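Local coordinates for armadillo repeat protein arm00016 (Synthetic construct, PDB 4D4E) that is a computationally designed armadillo repeat protein intended for modular recognition of peptides, probably in extended form, at residues A[55-63]-A[74-82]. Numbering follows the deposited sequence.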
loop_
_atom_site.group_PDB
_atom_site.type_symbol
_atom_site.label_atom_id
_atom_site.label_comp_id
_atom_site.label_asym_id
_atom_site.label_seq_id
_atom_site.Cartn_x
_atom_site.Cartn_y
_atom_site.Cartn_z
ATOM N N ALA A 55 2.110 -1.132 -21.905
ATOM C CA ALA A 55 1.292 -2.092 -21.098
ATOM C C ALA A 55 0.378 -1.424 -20.051
ATOM O O ALA A 55 -0.689 -1.991 -19.697
ATOM C CB ALA A 55 2.168 -3.184 -20.443
ATOM N N LEU A 56 0.778 -0.238 -19.551
ATOM C CA LEU A 56 0.098 0.372 -18.420
ATOM C C LEU A 56 -1.378 0.746 -18.555
ATOM O O LEU A 56 -2.217 0.340 -17.729
ATOM C CB LEU A 56 0.925 1.586 -17.887
ATOM C CG LEU A 56 1.921 1.279 -16.779
ATOM C CD1 LEU A 56 2.886 0.172 -17.081
ATOM C CD2 LEU A 56 2.682 2.546 -16.368
ATOM N N SER A 57 -1.724 1.481 -19.600
ATOM C CA SER A 57 -3.161 1.802 -19.779
ATOM C C SER A 57 -3.996 0.570 -19.859
ATOM O O SER A 57 -4.981 0.466 -19.154
ATOM C CB SER A 57 -3.431 2.704 -21.002
ATOM O OG SER A 57 -3.737 3.956 -20.471
ATOM N N PRO A 58 -3.607 -0.395 -20.711
ATOM C CA PRO A 58 -4.454 -1.603 -20.827
ATOM C C PRO A 58 -4.547 -2.403 -19.490
ATOM O O PRO A 58 -5.617 -2.957 -19.148
ATOM C CB PRO A 58 -3.800 -2.419 -21.968
ATOM C CG PRO A 58 -2.781 -1.567 -22.591
ATOM C CD PRO A 58 -2.542 -0.340 -21.733
ATOM N N LEU A 59 -3.476 -2.389 -18.695
ATOM C CA LEU A 59 -3.534 -3.005 -17.388
ATOM C C LEU A 59 -4.512 -2.323 -16.463
ATOM O O LEU A 59 -5.279 -3.001 -15.820
ATOM C CB LEU A 59 -2.163 -3.070 -16.724
ATOM C CG LEU A 59 -1.194 -4.207 -16.838
ATOM C CD1 LEU A 59 -0.137 -3.867 -15.793
ATOM C CD2 LEU A 59 -1.853 -5.559 -16.515
ATOM N N VAL A 60 -4.469 -0.993 -16.343
ATOM C CA VAL A 60 -5.432 -0.227 -15.521
ATOM C C VAL A 60 -6.885 -0.482 -15.973
ATOM O O VAL A 60 -7.808 -0.492 -15.148
ATOM C CB VAL A 60 -5.136 1.306 -15.623
ATOM C CG1 VAL A 60 -6.206 2.127 -14.908
ATOM C CG2 VAL A 60 -3.772 1.618 -15.032
ATOM N N LYS A 61 -7.092 -0.605 -17.287
ATOM C CA LYS A 61 -8.414 -0.812 -17.813
ATOM C C LYS A 61 -8.973 -2.188 -17.446
ATOM O O LYS A 61 -10.196 -2.345 -17.392
ATOM C CB LYS A 61 -8.428 -0.615 -19.320
ATOM C CG LYS A 61 -9.819 -0.592 -19.904
ATOM C CD LYS A 61 -9.792 -1.178 -21.306
ATOM C CE LYS A 61 -11.111 -1.850 -21.671
ATOM N NZ LYS A 61 -10.779 -2.812 -22.744
ATOM N N LEU A 62 -8.097 -3.171 -17.197
ATOM C CA LEU A 62 -8.507 -4.498 -16.703
ATOM C C LEU A 62 -9.054 -4.503 -15.277
ATOM O O LEU A 62 -9.624 -5.515 -14.857
ATOM C CB LEU A 62 -7.338 -5.517 -16.799
ATOM C CG LEU A 62 -6.972 -6.016 -18.204
ATOM C CD1 LEU A 62 -5.763 -6.934 -18.211
ATOM C CD2 LEU A 62 -8.197 -6.665 -18.879
ATOM N N LEU A 63 -8.873 -3.391 -14.541
ATOM C CA LEU A 63 -9.335 -3.274 -13.164
ATOM C C LEU A 63 -10.833 -3.105 -13.127
ATOM O O LEU A 63 -11.417 -3.155 -12.069
ATOM C CB LEU A 63 -8.671 -2.105 -12.406
ATOM C CG LEU A 63 -7.135 -2.085 -12.372
ATOM C CD1 LEU A 63 -6.548 -0.930 -11.542
ATOM C CD2 LEU A 63 -6.590 -3.466 -11.955
ATOM N N ALA A 74 -4.529 -8.584 -12.632
ATOM C CA ALA A 74 -4.131 -7.243 -13.173
ATOM C C ALA A 74 -3.576 -6.343 -12.033
ATOM O O ALA A 74 -2.557 -5.685 -12.204
ATOM C CB ALA A 74 -5.285 -6.561 -13.875
ATOM N N VAL A 75 -4.266 -6.344 -10.890
ATOM C CA VAL A 75 -3.847 -5.580 -9.700
ATOM C C VAL A 75 -2.471 -6.092 -9.178
ATOM O O VAL A 75 -1.658 -5.274 -8.773
ATOM C CB VAL A 75 -4.898 -5.624 -8.560
ATOM C CG1 VAL A 75 -4.375 -4.906 -7.347
ATOM C CG2 VAL A 75 -6.161 -4.889 -8.935
ATOM N N ALA A 76 -2.231 -7.422 -9.200
ATOM C CA ALA A 76 -0.975 -8.006 -8.705
ATOM C C ALA A 76 0.138 -7.448 -9.554
ATOM O O ALA A 76 1.198 -7.055 -9.069
ATOM C CB ALA A 76 -0.963 -9.574 -8.726
ATOM N N ALA A 77 -0.122 -7.427 -10.842
ATOM C CA ALA A 77 0.870 -6.967 -11.825
ATOM C C ALA A 77 1.217 -5.464 -11.570
ATOM O O ALA A 77 2.411 -5.119 -11.497
ATOM C CB ALA A 77 0.329 -7.207 -13.226
ATOM N N ILE A 78 0.179 -4.596 -11.496
ATOM C CA ILE A 78 0.295 -3.188 -11.084
ATOM C C ILE A 78 1.018 -3.095 -9.711
ATOM O O ILE A 78 1.859 -2.214 -9.533
ATOM C CB ILE A 78 -1.081 -2.467 -11.029
ATOM C CG1 ILE A 78 -1.750 -2.349 -12.411
ATOM C CG2 ILE A 78 -1.027 -1.133 -10.260
ATOM C CD1 ILE A 78 -3.181 -1.878 -12.300
ATOM N N ALA A 79 0.720 -3.975 -8.735
ATOM C CA ALA A 79 1.506 -3.886 -7.515
ATOM C C ALA A 79 3.015 -4.064 -7.792
ATOM O O ALA A 79 3.863 -3.429 -7.132
ATOM C CB ALA A 79 1.018 -4.883 -6.430
ATOM N N ASN A 80 3.339 -4.950 -8.728
ATOM C CA ASN A 80 4.720 -5.250 -9.042
ATOM C C ASN A 80 5.391 -4.113 -9.817
ATOM O O ASN A 80 6.549 -3.803 -9.539
ATOM C CB ASN A 80 4.836 -6.569 -9.786
ATOM C CG ASN A 80 5.074 -7.764 -8.872
ATOM O OD1 ASN A 80 5.644 -7.635 -7.802
ATOM N ND2 ASN A 80 4.705 -8.950 -9.346
ATOM N N ILE A 81 4.659 -3.478 -10.747
ATOM C CA ILE A 81 5.149 -2.256 -11.460
ATOM C C ILE A 81 5.457 -1.122 -10.455
ATOM O O ILE A 81 6.498 -0.472 -10.540
ATOM C CB ILE A 81 4.150 -1.825 -12.603
ATOM C CG1 ILE A 81 4.146 -2.911 -13.682
ATOM C CG2 ILE A 81 4.446 -0.443 -13.180
ATOM C CD1 ILE A 81 2.867 -2.951 -14.482
ATOM N N ALA A 82 4.572 -0.957 -9.478
ATOM C CA ALA A 82 4.673 0.080 -8.474
ATOM C C ALA A 82 5.809 -0.125 -7.470
ATOM O O ALA A 82 6.106 0.803 -6.717
ATOM C CB ALA A 82 3.367 0.214 -7.738
#
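Leu59 enters helix 74-81 as a knob into a hole formed by Ala74, Ala77, Ile78 and Ile81. Its CD1 meets Ile81 CD1 tip to tip at 3.4 Å, tighter than usual van der Waals contact, and lies 4.0 Å from Ile78 CG1, while CD2 rests more loosely against the methyls of Ala74 and Ala77. The Leu59 and Ala74 CA atoms, 6.0 Å apart, are the nearest pair between the segments, consistent with the small Ala74 side chain permitting close approach. Ala74 CB is shared: Leu62 CB packs on it at 3.7 Å and Leu63 CD2 comes almost as near.

One turn on, with CG anti to its carbonyl carbon (chi1 -55°), Leu63 carries its branch end toward helix 74-81, where CD1 meets Ile78 CD1 tip to tip at 3.6 Å. Leu63 CD2 presses on Val75 CG2 at 3.4 Å, the side chains crossing at about a right angle. Replacing Leu63 with alanine would probably open a gap beside Val75 and Ala74 and leave the end of Ile78 freer to swing.

The short axes approach to 9.5 Å at 137°, a splayed antiparallel packing of neighbouring armadillo helices. Leu33 and Leu36 of helix 26-40 also touch Leu59, and Leu92 touches Ile78 and Ile81. With no hydrogen bond across it and nine of ten touching residues buried, the contact is held by hydrophobic burial and van der Waals packing.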